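Local coordinates for protein endo-alpha-mannosidase (Bacteroides thetaiotaomicron, PDB 4ACY) that hydrolyses internal alpha-mannosidic linkages as a family GH99 endo-acting glycosidase, probably on mannose-containing glycans related to those of N-linked glycoproteins, at residues V122-E127 against V149-E154; R299-G304 against L350-L355; A201-L206 against E238-D243; W62-A67 against T288-W293. One frame throughout, in Å; residues are numbered along the deposited sequence.

Interaction 1 (V122-E127 against V149-E154)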
# COMPACT_ATOMS: atom_id res chain seq x y z
N VAL A 122 -0.29 6.74 1.07
CA VAL A 122 -1.60 6.88 0.48
C VAL A 122 -1.59 6.72 -1.03
O VAL A 122 -0.79 7.34 -1.74
CB VAL A 122 -2.26 8.24 0.88
CG1 VAL A 122 -1.49 9.42 0.32
CG2 VAL A 122 -3.70 8.28 0.41
N THR A 123 -2.53 5.91 -1.52
CA THR A 123 -2.75 5.77 -2.95
C THR A 123 -2.89 7.15 -3.64
O THR A 123 -3.64 8.02 -3.18
CB THR A 123 -3.97 4.84 -3.17
OG1 THR A 123 -3.97 4.35 -4.51
CG2 THR A 123 -5.29 5.59 -2.85
N TRP A 124 -2.17 7.34 -4.76
CA TRP A 124 -2.18 8.64 -5.44
C TRP A 124 -2.42 8.44 -6.94
O TRP A 124 -1.63 7.77 -7.62
CB TRP A 124 -0.86 9.39 -5.21
CG TRP A 124 -0.86 10.75 -5.83
CD1 TRP A 124 -0.34 11.10 -7.05
CD2 TRP A 124 -1.46 11.93 -5.29
NE1 TRP A 124 -0.55 12.45 -7.28
CE2 TRP A 124 -1.23 12.98 -6.22
CE3 TRP A 124 -2.14 12.22 -4.11
CZ2 TRP A 124 -1.68 14.30 -6.00
CZ3 TRP A 124 -2.59 13.53 -3.88
CH2 TRP A 124 -2.35 14.55 -4.83
N TRP A 125 -3.51 9.01 -7.42
CA TRP A 125 -3.99 8.71 -8.77
C TRP A 125 -3.81 9.86 -9.76
O TRP A 125 -4.50 9.95 -10.77
CB TRP A 125 -5.44 8.21 -8.71
CG TRP A 125 -5.50 6.81 -8.21
CD1 TRP A 125 -5.69 6.39 -6.92
CD2 TRP A 125 -5.31 5.62 -8.99
NE1 TRP A 125 -5.64 5.02 -6.85
CE2 TRP A 125 -5.43 4.52 -8.11
CE3 TRP A 125 -5.08 5.38 -10.35
CZ2 TRP A 125 -5.29 3.19 -8.54
CZ3 TRP A 125 -4.95 4.07 -10.78
CH2 TRP A 125 -5.07 2.99 -9.88
N GLY A 126 -2.84 10.73 -9.48
CA GLY A 126 -2.48 11.79 -10.41
C GLY A 126 -3.33 13.03 -10.32
O GLY A 126 -3.88 13.35 -9.27
N GLU A 127 -3.45 13.74 -11.44
CA GLU A 127 -4.17 15.03 -11.48
C GLU A 127 -5.58 14.96 -10.88
O GLU A 127 -6.03 15.91 -10.24
CB GLU A 127 -4.22 15.58 -12.92
N VAL A 149 2.75 10.65 6.59
CA VAL A 149 2.10 10.26 5.34
C VAL A 149 3.09 10.36 4.17
O VAL A 149 3.72 11.41 3.98
CB VAL A 149 0.88 11.17 5.04
CG1 VAL A 149 0.26 10.86 3.69
CG2 VAL A 149 -0.17 11.08 6.18
N CYS A 150 3.22 9.29 3.40
CA CYS A 150 3.94 9.39 2.14
C CYS A 150 2.99 8.95 1.03
O CYS A 150 1.81 8.69 1.29
CB CYS A 150 5.23 8.55 2.17
SG CYS A 150 4.99 6.76 2.26
N PHE A 151 3.49 8.86 -0.20
CA PHE A 151 2.60 8.71 -1.34
C PHE A 151 2.96 7.52 -2.20
O PHE A 151 4.15 7.23 -2.40
CB PHE A 151 2.57 10.02 -2.15
CG PHE A 151 1.91 11.13 -1.41
CD1 PHE A 151 2.58 11.79 -0.36
CD2 PHE A 151 0.60 11.50 -1.71
CE1 PHE A 151 1.93 12.79 0.39
CE2 PHE A 151 -0.04 12.50 -0.98
CZ PHE A 151 0.62 13.15 0.06
N HIS A 152 1.91 6.84 -2.68
CA HIS A 152 2.02 5.65 -3.49
C HIS A 152 1.50 6.00 -4.88
O HIS A 152 0.30 6.12 -5.09
CB HIS A 152 1.16 4.53 -2.86
CG HIS A 152 1.41 3.17 -3.42
ND1 HIS A 152 0.66 2.07 -3.06
CD2 HIS A 152 2.36 2.71 -4.27
CE1 HIS A 152 1.12 1.00 -3.68
NE2 HIS A 152 2.15 1.35 -4.43
N ILE A 153 2.42 6.24 -5.81
CA ILE A 153 2.05 6.73 -7.14
C ILE A 153 1.53 5.61 -8.02
O ILE A 153 2.25 4.66 -8.35
CB ILE A 153 3.24 7.44 -7.82
CG1 ILE A 153 3.79 8.53 -6.90
CG2 ILE A 153 2.84 8.02 -9.21
CD1 ILE A 153 2.86 9.70 -6.64
N GLU A 154 0.26 5.72 -8.40
CA GLU A 154 -0.44 4.63 -9.07
C GLU A 154 -0.36 4.80 -10.58
O GLU A 154 0.09 5.85 -11.04
CB GLU A 154 -1.89 4.57 -8.60
CG GLU A 154 -2.02 4.32 -7.09
CD GLU A 154 -1.86 2.87 -6.70
OE1 GLU A 154 -1.63 2.01 -7.58
OE2 GLU A 154 -1.97 2.59 -5.47
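The indole of W125 takes E154 on one face: E154 CB stands 3.4 Å from the centroid of the six-membered ring, close to its normal, a CH-pi contact, and the carboxylate lies almost parallel to the ring. A bend at chi2 (-81°) turns CD of E154 toward T123, which it crosses at about a right angle. T123 OG1 donates to E154 OE2 over 2.8 Å, on the anti side and 34° out of the carboxylate plane; threonine suits a strand and offers this hydroxyl. An alanine in place of W125 would probably leave E154 CB and CG without their flat wall and the carboxylate freer to turn. The backbones are neighbouring parallel strands of the (beta/alpha)8 barrel, joined through helix 133-145, and E154 lies just past its strand's C-terminal end, where such barrels place their active sites; a formic acid about 3 Å from its side chain, probably from the crystallisation liquor, may mark a pocket. W124, F151 and I153 face the surrounding helices, with V122 on the same side, its CG1 3.6 Å from F151 CD2. F151 and W124 pair offset edge-to-face, the F151 edge toward W124, planes 81° apart; I153 CD1 touches W124 CD1 at 3.5 Å.

Interaction 2 (R299-G304 against L350-L355); sequences RDRENG and LDYKPL
Over one face of the R301 guanidinium lies Y352, whose CE1 is 3.4 Å from R301 NH1; the two planes are tilted 24° apart, and NH1 approaches the phenol ring obliquely. The extended arginine chain carries its charge deep into the loops, where F90 and Y360 add cation-pi contacts and NH2 donates to the carbonyl oxygens of G333 and Q335. Y360 also packs edge-to-face with Y352, and the phenol OH is bound by E337 O and Q335 NE2. Arginine suits this place as a flat charged group that can stack and donate at once, tyrosine as a ring face with a hydroxyl. The contact brings together two loops that follow successive barrel strands, 276-281 and 322-324, each leading on to a helix of the (beta/alpha)8 fold. Nearer the surface, N303 OD1 lies 3.5 Å from P354 CD, the two side chains crossing at about a right angle. A water 2.7 Å from both N303 OD1 and Y352 O can link them, though other acceptors compete for its protons. L355 CD1 rests 3.5 Å from N303 O and 4.0 Å from N303 CB. In the second loop, D351 OD1 accepts from K353 N at 3.0 Å, an Asx turn, and the peptide before P354 is cis. In the first, G304 takes the N-cap position of helix 305-316 with a positive phi of 94°, where a side chain would collide with the preceding carbonyl oxygen.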
# COMPACT_ATOMS: atom_id res chain seq x y z
N ARG A 299 -4.85 -16.70 -0.51
CA ARG A 299 -3.98 -17.22 0.55
C ARG A 299 -4.75 -17.11 1.85
O ARG A 299 -5.05 -16.01 2.28
CB ARG A 299 -2.67 -16.42 0.63
CG ARG A 299 -1.82 -16.42 -0.65
CD ARG A 299 -1.08 -17.74 -0.91
NE ARG A 299 -0.28 -17.61 -2.13
CZ ARG A 299 -0.73 -17.88 -3.36
NH1 ARG A 299 -1.96 -18.33 -3.54
NH2 ARG A 299 0.07 -17.71 -4.41
N ASP A 300 -5.09 -18.25 2.48
CA ASP A 300 -5.85 -18.22 3.74
C ASP A 300 -5.04 -17.62 4.88
O ASP A 300 -3.83 -17.79 4.95
CB ASP A 300 -6.30 -19.63 4.17
CG ASP A 300 -7.20 -20.32 3.16
OD1 ASP A 300 -7.83 -19.66 2.30
OD2 ASP A 300 -7.27 -21.56 3.26
N ARG A 301 -5.72 -16.92 5.79
CA ARG A 301 -5.03 -16.27 6.91
C ARG A 301 -4.55 -17.25 7.98
O ARG A 301 -3.60 -16.95 8.71
CB ARG A 301 -5.90 -15.18 7.53
CG ARG A 301 -6.28 -14.10 6.54
CD ARG A 301 -6.52 -12.78 7.24
NE ARG A 301 -6.76 -11.74 6.24
CZ ARG A 301 -6.77 -10.43 6.48
NH1 ARG A 301 -6.58 -9.95 7.72
NH2 ARG A 301 -6.99 -9.59 5.48
N GLU A 302 -5.20 -18.42 8.06
CA GLU A 302 -4.88 -19.46 9.04
C GLU A 302 -4.71 -18.88 10.46
O GLU A 302 -3.69 -19.09 11.12
CB GLU A 302 -3.65 -20.27 8.61
CG GLU A 302 -3.79 -20.98 7.25
CD GLU A 302 -4.69 -22.21 7.29
OE1 GLU A 302 -5.35 -22.46 8.32
OE2 GLU A 302 -4.74 -22.93 6.27
N ASN A 303 -5.73 -18.15 10.91
CA ASN A 303 -5.72 -17.56 12.26
C ASN A 303 -4.43 -16.82 12.59
O ASN A 303 -3.89 -16.93 13.71
CB ASN A 303 -6.02 -18.64 13.32
CG ASN A 303 -7.41 -19.23 13.17
OD1 ASN A 303 -8.37 -18.54 12.83
ND2 ASN A 303 -7.53 -20.53 13.46
N GLY A 304 -3.92 -16.08 11.61
CA GLY A 304 -2.75 -15.22 11.81
C GLY A 304 -1.43 -15.86 11.44
O GLY A 304 -0.41 -15.18 11.40
N LEU A 350 -16.32 -13.54 4.67
CA LEU A 350 -15.27 -14.09 5.52
C LEU A 350 -15.08 -13.13 6.68
O LEU A 350 -15.53 -11.98 6.61
CB LEU A 350 -13.95 -14.20 4.75
CG LEU A 350 -13.94 -15.15 3.55
CD1 LEU A 350 -12.58 -15.09 2.87
CD2 LEU A 350 -14.24 -16.59 3.99
N ASP A 351 -14.44 -13.60 7.74
CA ASP A 351 -14.15 -12.76 8.92
C ASP A 351 -12.94 -13.30 9.66
O ASP A 351 -12.28 -14.23 9.19
CB ASP A 351 -15.38 -12.66 9.84
CG ASP A 351 -15.87 -14.02 10.33
OD1 ASP A 351 -15.04 -14.89 10.66
OD2 ASP A 351 -17.11 -14.22 10.38
N TYR A 352 -12.63 -12.72 10.83
CA TYR A 352 -11.43 -13.12 11.56
C TYR A 352 -11.70 -14.12 12.69
O TYR A 352 -10.77 -14.48 13.41
CB TYR A 352 -10.69 -11.91 12.16
CG TYR A 352 -10.31 -10.81 11.18
CD1 TYR A 352 -10.14 -11.06 9.82
CD2 TYR A 352 -10.10 -9.50 11.64
CE1 TYR A 352 -9.80 -10.04 8.94
CE2 TYR A 352 -9.74 -8.47 10.77
CZ TYR A 352 -9.59 -8.75 9.41
OH TYR A 352 -9.25 -7.74 8.55
N LYS A 353 -12.94 -14.57 12.84
CA LYS A 353 -13.28 -15.50 13.93
C LYS A 353 -12.36 -16.73 13.87
O LYS A 353 -12.05 -17.19 12.77
CB LYS A 353 -14.74 -15.94 13.86
CG LYS A 353 -15.78 -14.82 13.86
CD LYS A 353 -15.78 -14.04 15.15
CE LYS A 353 -16.92 -13.02 15.14
NZ LYS A 353 -16.56 -11.81 15.85
N PRO A 354 -11.97 -17.28 15.04
CA PRO A 354 -12.43 -16.91 16.39
C PRO A 354 -11.59 -15.82 17.05
O PRO A 354 -11.65 -15.67 18.28
CB PRO A 354 -12.23 -18.22 17.16
CG PRO A 354 -10.98 -18.79 16.57
CD PRO A 354 -11.02 -18.41 15.09
N LEU A 355 -10.82 -15.08 16.25
CA LEU A 355 -9.96 -14.01 16.74
C LEU A 355 -10.71 -12.67 16.75
O LEU A 355 -11.76 -12.54 16.14
CB LEU A 355 -8.65 -13.94 15.92
CG LEU A 355 -7.82 -15.23 15.82
CD1 LEU A 355 -6.56 -15.03 14.97
CD2 LEU A 355 -7.44 -15.76 17.20
O HOH W 1 -8.78 -15.98 12.25

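Interaction 3 (A201-L206 against E238-D243); sequences AEWAKL and ETACMD
W203 is the first residue of 201-206 to make a close contact with 238-243, its CB lying 3.7 Å from A240 CB. Its CG stands anti to the carbonyl carbon, beside the backbone N (chi1 -76°), and the indole beyond is met over one face by M242. In this derivative selenium replaces the sulfur of the native methionine. M242 CE sits 4.3 Å from the centroid of the five-membered ring and only 6° off the normal, a CH-pi contact; M242 SE is farther, 5.2 Å from the same centroid and oblique to it, which makes the pair a Met-aromatic contact. Methionine's long unbranched chain and its methyl CE suit it to lying on a broad indole. The indole's NE1 donates to S195 O, which helps fix the ring's rotation, and V164 and I192 also touch the tryptophan. One residue on, A204 has only a methyl group to accommodate, so the backbones come close: its CA is 4.7 Å from that of A240, and A204 CB is 3.7 Å from T239 O. K205 points away and forms a salt bridge with E202 on the helix's other flank, NZ to OE1 3.0 Å. L206 turns instead to V164 and R165 of helix 161-175. Across the contact, C241, just past the helix, has a positive phi of 64° in a Schellman motif, and the chain then turns toward strand 244-246. Helix 200-207 thus packs against the C-terminal end of helix 235-239 and the turn after it, outside the strands of a (beta/alpha)8 barrel.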
# COMPACT_ATOMS: atom_id res chain seq x y z
N ALA A 201 15.30 3.46 -19.06
CA ALA A 201 15.92 4.61 -19.72
C ALA A 201 15.05 5.87 -19.67
O ALA A 201 15.57 6.98 -19.63
CB ALA A 201 16.30 4.27 -21.17
N GLU A 202 13.73 5.68 -19.67
CA GLU A 202 12.79 6.78 -19.50
C GLU A 202 12.79 7.31 -18.07
O GLU A 202 12.80 8.53 -17.85
CB GLU A 202 11.38 6.38 -19.94
CG GLU A 202 11.25 6.04 -21.45
CD GLU A 202 11.94 7.05 -22.34
OE1 GLU A 202 11.63 8.26 -22.22
OE2 GLU A 202 12.78 6.64 -23.17
N TRP A 203 12.80 6.40 -17.09
CA TRP A 203 12.92 6.79 -15.68
C TRP A 203 14.21 7.58 -15.43
O TRP A 203 14.21 8.53 -14.65
CB TRP A 203 12.91 5.58 -14.74
CG TRP A 203 11.55 4.96 -14.53
CD1 TRP A 203 11.20 3.65 -14.77
CD2 TRP A 203 10.38 5.60 -14.01
NE1 TRP A 203 9.88 3.44 -14.43
CE2 TRP A 203 9.35 4.62 -13.96
CE3 TRP A 203 10.09 6.90 -13.57
CZ2 TRP A 203 8.07 4.91 -13.50
CZ3 TRP A 203 8.81 7.19 -13.12
CH2 TRP A 203 7.81 6.19 -13.10
N ALA A 204 15.29 7.18 -16.09
CA ALA A 204 16.60 7.82 -15.90
C ALA A 204 16.58 9.31 -16.23
O ALA A 204 17.32 10.09 -15.62
CB ALA A 204 17.68 7.09 -16.71
N LYS A 205 15.72 9.72 -17.15
CA LYS A 205 15.55 11.14 -17.48
C LYS A 205 15.09 11.95 -16.27
O LYS A 205 15.37 13.14 -16.15
CB LYS A 205 14.56 11.31 -18.63
CG LYS A 205 15.07 10.74 -19.94
CD LYS A 205 13.99 10.77 -21.00
CE LYS A 205 14.57 10.41 -22.35
NZ LYS A 205 13.46 10.31 -23.34
N LEU A 206 14.34 11.28 -15.40
CA LEU A 206 13.79 11.89 -14.20
C LEU A 206 14.68 11.68 -12.97
O LEU A 206 14.77 12.57 -12.11
CB LEU A 206 12.38 11.29 -13.94
CG LEU A 206 11.62 11.82 -12.73
CD1 LEU A 206 11.34 13.30 -12.95
CD2 LEU A 206 10.31 11.05 -12.53
N GLU A 238 18.64 -0.05 -10.87
CA GLU A 238 19.87 0.72 -10.96
C GLU A 238 19.91 1.56 -12.25
O GLU A 238 20.26 2.74 -12.23
CB GLU A 238 21.08 -0.23 -10.84
CG GLU A 238 22.42 0.46 -11.03
CD GLU A 238 23.54 -0.15 -10.19
OE1 GLU A 238 23.53 -1.37 -9.91
OE2 GLU A 238 24.45 0.62 -9.82
N THR A 239 19.52 0.95 -13.37
CA THR A 239 19.46 1.65 -14.65
C THR A 239 18.45 2.80 -14.62
O THR A 239 18.67 3.86 -15.22
CB THR A 239 19.12 0.68 -15.79
OG1 THR A 239 20.07 -0.38 -15.79
CG2 THR A 239 19.14 1.40 -17.14
N ALA A 240 17.35 2.58 -13.91
CA ALA A 240 16.32 3.60 -13.76
C ALA A 240 16.76 4.72 -12.81
O ALA A 240 16.09 5.75 -12.72
CB ALA A 240 15.02 2.97 -13.27
N CYS A 241 17.85 4.49 -12.08
CA CYS A 241 18.38 5.44 -11.09
C CYS A 241 17.43 5.65 -9.91
O CYS A 241 17.44 6.71 -9.27
CB CYS A 241 18.78 6.77 -11.73
SG CYS A 241 20.16 6.58 -12.88
N MSE A 242 16.62 4.64 -9.62
CA MSE A 242 15.78 4.68 -8.44
C MSE A 242 16.60 4.41 -7.20
O MSE A 242 17.70 3.85 -7.27
CB MSE A 242 14.67 3.65 -8.56
CG MSE A 242 13.84 3.92 -9.74
SE MSE A 242 12.72 2.40 -10.12
CE MSE A 242 11.23 3.56 -10.21
N ASP A 243 16.05 4.79 -6.05
CA ASP A 243 16.74 4.65 -4.78
C ASP A 243 16.52 3.31 -4.11
O ASP A 243 17.23 2.95 -3.17
CB ASP A 243 16.31 5.78 -3.86
CG ASP A 243 16.60 7.11 -4.46
OD1 ASP A 243 17.76 7.56 -4.36
OD2 ASP A 243 15.69 7.70 -5.08

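Interaction 4 (W62-A67 against T288-W293); sequences WMHPIA and TRIRPW
H64 lays its imidazole obliquely against I290, with ND1 3.5 Å from I290 CG2. The histidine belongs to strand 64-66, half of a small two-stranded antiparallel sheet completed by 77-79; this excursion after the first strand of the (beta/alpha)8 barrel meets the loop that follows strand 276-281. CG of H64 is anti to the backbone N (chi1 -165°), which places it beside I290 CG2; the ring also meets that of H331. ND1 donates to P65 O at 2.7 Å, on a lone pair in the carbonyl plane, so histidine offers both a flat ring to lie against the isoleucine and an N-H for its own backbone. An alanine here would probably leave P65 O without this donor and open a gap beside I290 CG2. A water spans the two segments beside the ring, 2.9 Å from I290 O and weakly bound, at 3.4 Å, to P65 O. I290 O also receives A67 N over 2.8 Å in a nearly straight bond of 172°. I66 reaches the loop with its CG2, against which CD of the P292 ring is pressed at 3.5 Å, tighter than usual for two carbons; the side chains cross at about a right angle. R291 runs its aliphatic CG past A67 CB, while its charged end pairs with D287 and E332. Alanine leaves room at the end of the strand for W293, whose NE1 donates to A67 O at 2.9 Å: the oxygen lies in the indole plane, but the nitrogen sits 61° out of the carbonyl plane.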
# COMPACT_ATOMS: atom_id res chain seq x y z
N TRP A 62 -17.00 0.60 -2.84
CA TRP A 62 -17.83 -0.46 -2.27
C TRP A 62 -18.72 -1.03 -3.37
O TRP A 62 -19.09 -2.20 -3.33
CB TRP A 62 -18.67 0.04 -1.09
CG TRP A 62 -17.84 0.70 -0.04
CD1 TRP A 62 -17.92 2.01 0.37
CD2 TRP A 62 -16.82 0.09 0.77
NE1 TRP A 62 -17.01 2.25 1.36
CE2 TRP A 62 -16.31 1.10 1.62
CE3 TRP A 62 -16.25 -1.19 0.82
CZ2 TRP A 62 -15.29 0.86 2.54
CZ3 TRP A 62 -15.24 -1.44 1.74
CH2 TRP A 62 -14.75 -0.41 2.58
N MSE A 63 -19.07 -0.15 -4.30
CA MSE A 63 -19.61 -0.52 -5.59
C MSE A 63 -18.39 -0.69 -6.51
O MSE A 63 -17.53 0.18 -6.55
CB MSE A 63 -20.54 0.58 -6.10
CG MSE A 63 -20.91 0.48 -7.56
SE MSE A 63 -22.20 1.85 -8.06
CE MSE A 63 -21.26 3.43 -7.49
N HIS A 64 -18.31 -1.81 -7.24
CA HIS A 64 -17.11 -2.09 -8.03
C HIS A 64 -17.45 -3.06 -9.15
O HIS A 64 -18.29 -3.94 -8.97
CB HIS A 64 -16.06 -2.71 -7.10
CG HIS A 64 -14.66 -2.73 -7.65
ND1 HIS A 64 -14.23 -3.69 -8.55
CD2 HIS A 64 -13.58 -1.96 -7.37
CE1 HIS A 64 -12.95 -3.48 -8.83
NE2 HIS A 64 -12.53 -2.45 -8.12
N PRO A 65 -16.80 -2.90 -10.33
CA PRO A 65 -17.06 -3.88 -11.38
C PRO A 65 -16.50 -5.25 -11.02
O PRO A 65 -15.64 -5.37 -10.13
CB PRO A 65 -16.33 -3.33 -12.62
CG PRO A 65 -15.92 -1.97 -12.32
CD PRO A 65 -16.00 -1.76 -10.81
N ILE A 66 -16.99 -6.28 -11.69
CA ILE A 66 -16.46 -7.64 -11.56
C ILE A 66 -15.63 -7.93 -12.81
O ILE A 66 -16.17 -7.91 -13.92
CB ILE A 66 -17.60 -8.68 -11.43
CG1 ILE A 66 -18.50 -8.36 -10.22
CG2 ILE A 66 -17.02 -10.07 -11.26
CD1 ILE A 66 -19.74 -9.25 -10.14
N ALA A 67 -14.33 -8.20 -12.63
CA ALA A 67 -13.38 -8.28 -13.77
C ALA A 67 -13.46 -9.60 -14.52
O ALA A 67 -13.66 -10.65 -13.91
CB ALA A 67 -11.95 -8.05 -13.27
N THR A 288 -11.85 -12.76 -4.71
CA THR A 288 -12.79 -13.45 -5.60
C THR A 288 -14.15 -12.80 -5.78
O THR A 288 -14.90 -13.21 -6.67
CB THR A 288 -12.96 -14.93 -5.25
OG1 THR A 288 -13.33 -15.05 -3.87
CG2 THR A 288 -11.67 -15.69 -5.49
N ARG A 289 -14.53 -11.81 -4.96
CA ARG A 289 -15.73 -11.04 -5.28
C ARG A 289 -15.50 -10.19 -6.54
O ARG A 289 -16.33 -10.18 -7.46
CB ARG A 289 -16.19 -10.20 -4.08
CG ARG A 289 -16.73 -11.05 -2.93
CD ARG A 289 -18.23 -11.24 -3.05
NE ARG A 289 -18.96 -10.23 -2.28
CZ ARG A 289 -20.25 -9.98 -2.40
NH1 ARG A 289 -21.00 -10.66 -3.26
NH2 ARG A 289 -20.80 -9.03 -1.66
N ILE A 290 -14.37 -9.47 -6.58
CA ILE A 290 -14.07 -8.61 -7.73
C ILE A 290 -13.39 -9.36 -8.87
O ILE A 290 -13.45 -8.89 -10.01
CB ILE A 290 -13.27 -7.33 -7.35
CG1 ILE A 290 -11.87 -7.64 -6.80
CG2 ILE A 290 -14.06 -6.46 -6.37
CD1 ILE A 290 -10.82 -6.60 -7.24
N ARG A 291 -12.76 -10.51 -8.58
CA ARG A 291 -12.08 -11.34 -9.59
C ARG A 291 -12.38 -12.84 -9.38
O ARG A 291 -11.54 -13.59 -8.88
CB ARG A 291 -10.55 -11.10 -9.58
CG ARG A 291 -10.14 -9.65 -9.81
CD ARG A 291 -8.63 -9.49 -9.75
NE ARG A 291 -8.23 -8.10 -9.97
CZ ARG A 291 -7.54 -7.37 -9.10
NH1 ARG A 291 -7.16 -7.88 -7.92
NH2 ARG A 291 -7.20 -6.12 -9.41
N PRO A 292 -13.58 -13.28 -9.79
CA PRO A 292 -14.06 -14.62 -9.40
C PRO A 292 -13.16 -15.76 -9.89
O PRO A 292 -13.16 -16.83 -9.29
CB PRO A 292 -15.44 -14.73 -10.06
CG PRO A 292 -15.86 -13.33 -10.36
CD PRO A 292 -14.63 -12.46 -10.42
N TRP A 293 -12.41 -15.49 -10.97
CA TRP A 293 -11.51 -16.44 -11.62
C TRP A 293 -10.14 -16.54 -10.93
O TRP A 293 -9.30 -17.38 -11.31
CB TRP A 293 -11.30 -16.01 -13.09
CG TRP A 293 -11.03 -14.54 -13.17
CD1 TRP A 293 -11.95 -13.55 -13.33
CD2 TRP A 293 -9.77 -13.89 -12.99
NE1 TRP A 293 -11.34 -12.32 -13.28
CE2 TRP A 293 -10.00 -12.50 -13.08
CE3 TRP A 293 -8.45 -14.35 -12.79
CZ2 TRP A 293 -8.97 -11.56 -12.98
CZ3 TRP A 293 -7.43 -13.42 -12.69
CH2 TRP A 293 -7.69 -12.04 -12.77
O HOH W 2 -12.39 -6.21 -10.58

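How the interactions relate
Interaction 1 is the core contact: adjacent parallel barrel strands with a regular backbone ladder, aromatic packing on one face and a polar pair at the strand ends. Interaction 3, also buried, lies about 19 Å away between centres, outside the barrel strands; apolar packing replaces hydrogen bonds there. Interaction 2, partly buried, joins two loops, and interaction 4, at the surface, a loop and a short strand; both use the long loop between strand 276-281 and helix 305-316, and their nearest atoms are about 7 Å apart. Each has a water between its segments, weakly held on one side in interaction 4, but only interaction 4 adds direct hydrogen bonds. Interactions 2 and 3 fall on opposite sides of the chain's centre.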